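PDB 6TJ6: calmodulin, putative from Toxoplasma gondii, which probably binds calcium through EF-hand motifs, as a calmodulin-like protein, and assembles here with other protein chains. Local coordinates for residues P54-E57 against A58-K62; N68-E71 against E72-S76; E102-S105 against D106-K110. All blocks are in the same frame, centred on the assembly; numbering follows the deposited sequence.

Contact 1. Residues P54-E57 against A58-K62; sequences PDFE and AWMSK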
loop_
_atom_site.group_PDB
_atom_site.type_symbol
_atom_site.label_atom_id
_atom_site.label_comp_id
_atom_site.label_asym_id
_atom_site.label_seq_id
_atom_site.Cartn_x
_atom_site.Cartn_y
_atom_site.Cartn_z
ATOM N N PRO A 54 6.882 -14.729 3.848
ATOM C CA PRO A 54 7.107 -15.664 4.966
ATOM C C PRO A 54 8.455 -15.470 5.640
ATOM O O PRO A 54 8.531 -15.431 6.878
ATOM C CB PRO A 54 6.991 -17.039 4.295
ATOM C CG PRO A 54 6.095 -16.804 3.125
ATOM C CD PRO A 54 6.476 -15.442 2.621
ATOM N N ASP A 55 9.519 -15.313 4.845
ATOM C CA ASP A 55 10.850 -15.081 5.399
ATOM C C ASP A 55 10.882 -13.824 6.258
ATOM O O ASP A 55 11.407 -13.839 7.378
ATOM C CB ASP A 55 11.878 -14.971 4.269
ATOM C CG ASP A 55 11.751 -16.084 3.253
ATOM O OD1 ASP A 55 11.607 -17.253 3.664
ATOM O OD2 ASP A 55 11.790 -15.785 2.039
ATOM N N PHE A 56 10.329 -12.721 5.743
ATOM C CA PHE A 56 10.396 -11.450 6.459
ATOM C C PHE A 56 9.575 -11.492 7.741
ATOM O O PHE A 56 10.023 -11.003 8.787
ATOM C CB PHE A 56 9.921 -10.315 5.550
ATOM C CG PHE A 56 10.023 -8.948 6.172
ATOM C CD1 PHE A 56 11.261 -8.342 6.348
ATOM C CD2 PHE A 56 8.880 -8.257 6.553
ATOM C CE1 PHE A 56 11.367 -7.080 6.908
ATOM C CE2 PHE A 56 8.975 -6.993 7.114
ATOM C CZ PHE A 56 10.223 -6.402 7.293
ATOM N N GLU A 57 8.376 -12.075 7.681
ATOM C CA GLU A 57 7.546 -12.154 8.876
ATOM C C GLU A 57 8.198 -13.039 9.930
ATOM O O GLU A 57 8.164 -12.714 11.120
ATOM C CB GLU A 57 6.132 -12.641 8.519
ATOM C CG GLU A 57 5.893 -14.148 8.543
ATOM C CD GLU A 57 5.567 -14.668 9.935
ATOM O OE1 GLU A 57 5.030 -13.893 10.754
ATOM O OE2 GLU A 57 5.861 -15.847 10.215
ATOM N N ALA A 58 8.848 -14.132 9.511
ATOM C CA ALA A 58 9.534 -14.987 10.474
ATOM C C ALA A 58 10.734 -14.276 11.092
ATOM O O ALA A 58 10.925 -14.315 12.317
ATOM C CB ALA A 58 9.963 -16.292 9.807
ATOM N N TRP A 59 11.550 -13.618 10.264
ATOM C CA TRP A 59 12.701 -12.885 10.782
ATOM C C TRP A 59 12.267 -11.835 11.795
ATOM O O TRP A 59 12.824 -11.748 12.897
ATOM C CB TRP A 59 13.473 -12.229 9.632
ATOM C CG TRP A 59 14.851 -11.770 10.022
ATOM C CD1 TRP A 59 16.024 -12.430 9.801
ATOM C CD2 TRP A 59 15.197 -10.553 10.702
ATOM N NE1 TRP A 59 17.080 -11.700 10.298
ATOM C CE2 TRP A 59 16.599 -10.545 10.857
ATOM C CE3 TRP A 59 14.459 -9.472 11.194
ATOM C CZ2 TRP A 59 17.276 -9.497 11.483
ATOM C CZ3 TRP A 59 15.133 -8.433 11.817
ATOM C CH2 TRP A 59 16.527 -8.454 11.956
ATOM N N MET A 60 11.255 -11.034 11.442
ATOM C CA MET A 60 10.819 -9.958 12.326
ATOM C C MET A 60 10.152 -10.501 13.583
ATOM O O MET A 60 10.320 -9.931 14.668
ATOM C CB MET A 60 9.874 -9.014 11.580
ATOM C CG MET A 60 10.543 -8.212 10.469
ATOM S SD MET A 60 11.718 -6.988 11.085
ATOM C CE MET A 60 10.632 -5.917 12.026
ATOM N N SER A 61 9.396 -11.600 13.469
ATOM C CA SER A 61 8.764 -12.177 14.648
ATOM C C SER A 61 9.801 -12.713 15.624
ATOM O O SER A 61 9.686 -12.501 16.836
ATOM C CB SER A 61 7.786 -13.284 14.235
ATOM O OG SER A 61 6.700 -12.755 13.495
ATOM N N LYS A 62 10.839 -13.380 15.114
ATOM C CA LYS A 62 11.880 -13.882 16.003
ATOM C C LYS A 62 12.731 -12.751 16.570
ATOM O O LYS A 62 13.208 -12.849 17.707
ATOM C CB LYS A 62 12.740 -14.906 15.261
ATOM C CG LYS A 62 11.961 -16.155 14.857
ATOM C CD LYS A 62 12.617 -16.912 13.712
ATOM C CE LYS A 62 13.773 -17.771 14.188
ATOM N NZ LYS A 62 14.350 -18.565 13.068
#
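Phe56 and Met60 make a Met-aromatic contact one helical turn apart, within helix 53-64 of the N-terminal half of the protein. The two side chains run side by side in the same direction. Met60 CG sits over one face of the Phe56 ring, 3.8 Å from the ring centroid and 16° off the ring normal, a CH-pi contact. Met60 CG is displaced toward the rim and comes to 3.7 Å from Phe56 CZ. The Met60 chain bends at chi2 (-68°) and again at chi3, which leaves SD obliquely above the ring. Met60 SD is 4.7 Å from the centroid of the Phe56 ring. Leu28, Ala31 and Ile32 of helix 26-34 and Val8 of helix 7-15 also pack on Phe56.

A second, polar link lies on the exposed side of the helix. Glu57 O accepts from both Ser61 N and Ser61 OG, the latter at 2.8 Å. The two donors reach the oxygen from opposite faces of the carbonyl plane. Near the helix start, Asp55 OD2 accepts from Ala52 N. The Asp55 side chain lies about 6 Å from that of Glu22, a calcium ligand seen in this protein, though no calcium is bound to this chain here. Helix 53-64 follows strand 50-52, which pairs with strand 22-24, consistent with the exiting helix of a second, EF-hand-like unit. In this turn the buried side is apolar and the outer side polar.

Contact 2. Residues N68-E71 against E72-S76; sequences NPEE and ELIKS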
loop_
_atom_site.group_PDB
_atom_site.type_symbol
_atom_site.label_atom_id
_atom_site.label_comp_id
_atom_site.label_asym_id
_atom_site.label_seq_id
_atom_site.Cartn_x
_atom_site.Cartn_y
_atom_site.Cartn_z
ATOM N N ASN A 68 12.703 -5.022 21.962
ATOM C CA ASN A 68 11.559 -4.128 22.060
ATOM C C ASN A 68 11.903 -2.800 21.406
ATOM O O ASN A 68 12.735 -2.053 21.944
ATOM C CB ASN A 68 11.155 -3.919 23.519
ATOM C CG ASN A 68 9.872 -3.115 23.663
ATOM O OD1 ASN A 68 9.244 -2.736 22.674
ATOM N ND2 ASN A 68 9.473 -2.863 24.903
ATOM N N PRO A 69 11.296 -2.461 20.262
ATOM C CA PRO A 69 11.654 -1.201 19.583
ATOM C C PRO A 69 11.499 0.043 20.440
ATOM O O PRO A 69 12.383 0.909 20.425
ATOM C CB PRO A 69 10.698 -1.186 18.382
ATOM C CG PRO A 69 10.419 -2.619 18.110
ATOM C CD PRO A 69 10.377 -3.282 19.459
ATOM N N GLU A 70 10.396 0.164 21.179
ATOM C CA GLU A 70 10.162 1.365 21.978
ATOM C C GLU A 70 11.299 1.598 22.967
ATOM O O GLU A 70 11.869 2.697 23.037
ATOM C CB GLU A 70 8.825 1.243 22.710
ATOM C CG GLU A 70 8.489 2.425 23.602
ATOM C CD GLU A 70 7.127 2.294 24.258
ATOM O OE1 GLU A 70 6.944 1.372 25.081
ATOM O OE2 GLU A 70 6.235 3.110 23.945
ATOM N N GLU A 71 11.652 0.562 23.729
ATOM C CA GLU A 71 12.666 0.720 24.763
ATOM C C GLU A 71 14.047 0.936 24.159
ATOM O O GLU A 71 14.827 1.744 24.671
ATOM C CB GLU A 71 12.654 -0.494 25.690
ATOM C CG GLU A 71 11.330 -0.666 26.420
ATOM C CD GLU A 71 11.295 -1.884 27.326
ATOM O OE1 GLU A 71 10.335 -2.004 28.117
ATOM O OE2 GLU A 71 12.218 -2.720 27.248
ATOM N N GLU A 72 14.363 0.244 23.059
ATOM C CA GLU A 72 15.664 0.439 22.423
ATOM C C GLU A 72 15.796 1.842 21.835
ATOM O O GLU A 72 16.871 2.449 21.900
ATOM C CB GLU A 72 15.887 -0.625 21.343
ATOM C CG GLU A 72 15.931 -2.055 21.869
ATOM C CD GLU A 72 17.225 -2.391 22.592
ATOM O OE1 GLU A 72 18.140 -1.540 22.616
ATOM O OE2 GLU A 72 17.331 -3.511 23.133
ATOM N N LEU A 73 14.710 2.384 21.279
ATOM C CA LEU A 73 14.756 3.730 20.712
ATOM C C LEU A 73 14.883 4.785 21.804
ATOM O O LEU A 73 15.668 5.736 21.679
ATOM C CB LEU A 73 13.510 3.984 19.862
ATOM C CG LEU A 73 13.591 3.689 18.361
ATOM C CD1 LEU A 73 14.514 4.671 17.665
ATOM C CD2 LEU A 73 14.053 2.271 18.117
ATOM N N ILE A 74 14.103 4.646 22.879
ATOM C CA ILE A 74 14.236 5.568 24.004
ATOM C C ILE A 74 15.631 5.459 24.611
ATOM O O ILE A 74 16.224 6.460 25.034
ATOM C CB ILE A 74 13.126 5.305 25.039
ATOM C CG1 ILE A 74 11.758 5.655 24.446
ATOM C CG2 ILE A 74 13.364 6.102 26.310
ATOM C CD1 ILE A 74 10.597 5.400 25.387
ATOM N N LYS A 75 16.197 4.248 24.614
ATOM C CA LYS A 75 17.546 4.036 25.125
ATOM C C LYS A 75 18.586 4.720 24.249
ATOM O O LYS A 75 19.568 5.273 24.757
ATOM C CB LYS A 75 17.818 2.533 25.219
ATOM C CG LYS A 75 19.041 2.145 26.026
ATOM C CD LYS A 75 18.954 0.685 26.453
ATOM C CE LYS A 75 19.842 -0.213 25.607
ATOM N NZ LYS A 75 21.264 -0.146 26.049
ATOM N N SER A 76 18.393 4.683 22.929
ATOM C CA SER A 76 19.303 5.380 22.026
ATOM C C SER A 76 19.201 6.890 22.196
ATOM O O SER A 76 20.217 7.594 22.169
ATOM C CB SER A 76 19.016 4.985 20.577
ATOM O OG SER A 76 19.176 3.592 20.382
HETATM O O HOH W 1 14.975 -5.064 23.617
#
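Glu72 turns CG anti to its own carbonyl carbon (chi1 -63°) and then bends at chi2 (-75°), which folds the chain back toward the start of the helix. Glu72 CG comes to 3.2 Å from Asn68 O. The carboxylate goes on to a water: Glu72 OE2 accepts from it at 2.9 Å. The same water accepts from Asn68 N at 2.8 Å. It therefore bridges the first residue of the turn to the side chain four positions on. Asn68 O also accepts the backbone bond from Glu72 N.

Asn68 is the N-cap. Asn68 OD1 accepts from Glu70 N in a weak bond of 3.5 Å. On another side of the helix, Glu70 and Ile74 lie alongside each other and point the same way. The Glu70 chain is extended up to its carboxylate carbon, and Glu70 CG meets Ile74 CD1 at 4.1 Å. This is a light apolar contact between an aliphatic stem and a methyl tip. Leu73 CD2 rests 3.2 Å from Pro69 O. Farther along, Ser76 OG donates to Glu72 O, which Ser76 N also reaches from the opposite face of the carbonyl plane.

Leu73 packs on Val130 and Ile74 on Ala127, both of helix 127-134. Leu73 also meets an apolar side chain of another protein chain. The arrangement is an N-capped first turn of a helix. Here it starts the entering helix of what is probably the first EF-hand of the C-terminal half.

Contact 3. Residues E102-S105 against D106-K110; sequences ELLS and DEEVK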
loop_
_atom_site.group_PDB
_atom_site.type_symbol
_atom_site.label_atom_id
_atom_site.label_comp_id
_atom_site.label_asym_id
_atom_site.label_seq_id
_atom_site.Cartn_x
_atom_site.Cartn_y
_atom_site.Cartn_z
ATOM N N GLU A 102 20.701 9.727 4.395
ATOM C CA GLU A 102 20.838 9.484 2.964
ATOM C C GLU A 102 19.518 9.448 2.209
ATOM O O GLU A 102 19.538 9.531 0.976
ATOM C CB GLU A 102 21.579 8.161 2.710
ATOM C CG GLU A 102 22.825 7.963 3.557
ATOM C CD GLU A 102 23.747 6.901 2.994
ATOM O OE1 GLU A 102 23.468 6.401 1.885
ATOM O OE2 GLU A 102 24.752 6.568 3.658
ATOM N N LEU A 103 18.383 9.332 2.894
ATOM C CA LEU A 103 17.096 9.165 2.234
ATOM C C LEU A 103 16.190 10.380 2.327
ATOM O O LEU A 103 15.356 10.577 1.442
ATOM C CB LEU A 103 16.347 7.963 2.828
ATOM C CG LEU A 103 17.151 6.693 3.104
ATOM C CD1 LEU A 103 16.268 5.634 3.747
ATOM C CD2 LEU A 103 17.787 6.164 1.829
ATOM N N LEU A 104 16.332 11.196 3.367
ATOM C CA LEU A 104 15.361 12.237 3.671
ATOM C C LEU A 104 15.780 13.582 3.093
ATOM O O LEU A 104 16.949 13.972 3.176
ATOM C CB LEU A 104 15.159 12.368 5.182
ATOM C CG LEU A 104 14.484 11.196 5.898
ATOM C CD1 LEU A 104 14.211 11.543 7.350
ATOM C CD2 LEU A 104 13.200 10.784 5.196
ATOM N N SER A 105 14.812 14.289 2.512
ATOM C CA SER A 105 15.028 15.667 2.110
ATOM C C SER A 105 15.028 16.565 3.344
ATOM O O SER A 105 14.722 16.136 4.458
ATOM C CB SER A 105 13.954 16.123 1.123
ATOM O OG SER A 105 12.767 16.501 1.799
ATOM N N ASP A 106 15.373 17.836 3.134
ATOM C CA ASP A 106 15.445 18.765 4.257
ATOM C C ASP A 106 14.056 19.100 4.793
ATOM O O ASP A 106 13.873 19.260 6.007
ATOM C CB ASP A 106 16.193 20.028 3.836
ATOM C CG ASP A 106 17.532 19.721 3.192
ATOM O OD1 ASP A 106 18.146 18.696 3.557
ATOM O OD2 ASP A 106 17.969 20.498 2.317
ATOM N N GLU A 107 13.061 19.197 3.905
ATOM C CA GLU A 107 11.704 19.500 4.351
ATOM C C GLU A 107 11.139 18.379 5.218
ATOM O O GLU A 107 10.436 18.638 6.200
ATOM C CB GLU A 107 10.801 19.753 3.142
ATOM C CG GLU A 107 10.367 21.201 2.990
ATOM C CD GLU A 107 10.040 21.565 1.554
ATOM O OE1 GLU A 107 9.979 20.645 0.710
ATOM O OE2 GLU A 107 9.856 22.767 1.275
ATOM N N GLU A 108 11.430 17.126 4.866
ATOM C CA GLU A 108 10.968 15.999 5.672
ATOM C C GLU A 108 11.576 16.046 7.072
ATOM O O GLU A 108 10.879 15.832 8.079
ATOM C CB GLU A 108 11.313 14.689 4.960
ATOM C CG GLU A 108 10.750 14.606 3.535
ATOM C CD GLU A 108 11.410 13.532 2.683
ATOM O OE1 GLU A 108 12.467 13.011 3.085
ATOM O OE2 GLU A 108 10.873 13.207 1.604
ATOM N N VAL A 109 12.875 16.344 7.150
ATOM C CA VAL A 109 13.546 16.520 8.435
ATOM C C VAL A 109 12.851 17.603 9.254
ATOM O O VAL A 109 12.459 17.382 10.411
ATOM C CB VAL A 109 15.037 16.842 8.208
ATOM C CG1 VAL A 109 15.756 17.050 9.523
ATOM C CG2 VAL A 109 15.704 15.730 7.419
ATOM N N LYS A 110 12.681 18.787 8.657
ATOM C CA LYS A 110 12.037 19.910 9.339
ATOM C C LYS A 110 10.646 19.540 9.849
ATOM O O LYS A 110 10.263 19.903 10.972
ATOM C CB LYS A 110 11.967 21.100 8.379
#
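Ser105 N donates to Glu108 OE1 at 2.7 Å, the shortest polar bond of this turn. The N-H...O angle is 147°, and the donor sits well above the carboxylate plane, 62° out of it. In return, Glu108 N donates a weak hydrogen bond to Ser105 OG at 3.4 Å, although that bond is fairly straight. Ser105 OG lies between its backbone N and carbonyl carbon (chi1 81°), and this turns the hydroxyl toward the first turn of the helix. The Glu108 chain leaves anti to its carbonyl carbon and then runs extended, reaching back over the serine. Glu108 CG passes 3.3 Å from Ser105 OG.

Leu104 adds an apolar flank. Its side chain crosses that of Glu108 at a slant, with Leu104 CD2 3.2 Å from Glu108 OE1. On another side, Leu104 CB meets Val109 CG2 at 4.1 Å. Val109 CG2 also lies 3.1 Å from Ser105 O. Ser105 O takes the first regular bond of the helix here, from Val109 N at 3.3 Å.

The other carboxylate oxygen, Glu108 OE2, turns outward to form a salt bridge with a basic side chain of another protein chain. One glutamate thus serves both the cap and the interface, and the basic partner would probably help to keep it charged. Leu104 packs on an aromatic side chain of another protein chain and on Met97 of helix 90-100, where Val109 meets Ser94 and Leu98. Ser105 and Glu108 form a capping box, which here starts helix 106-116, the entering helix of the last EF-hand in the chain.

All three contacts are local, and each joins residues a few positions apart along a helix or at its start. The segments of each are consecutive, so none closes a loop. They come in series, without nesting or crossing. Contact 1 lies within helix 53-64, in the N-terminal half. A short linker leads to contact 2, which opens helix 69-78 and packs on helix 127-134. Their centres are about 20 Å apart. Contact 3 opens helix 106-116 and packs on helix 90-100. Its centre is about 29 Å from that of contact 1 and about 22 Å from that of contact 2. Contacts 2 and 3 share the C-terminal EF-hand pair, and both reach other protein chains.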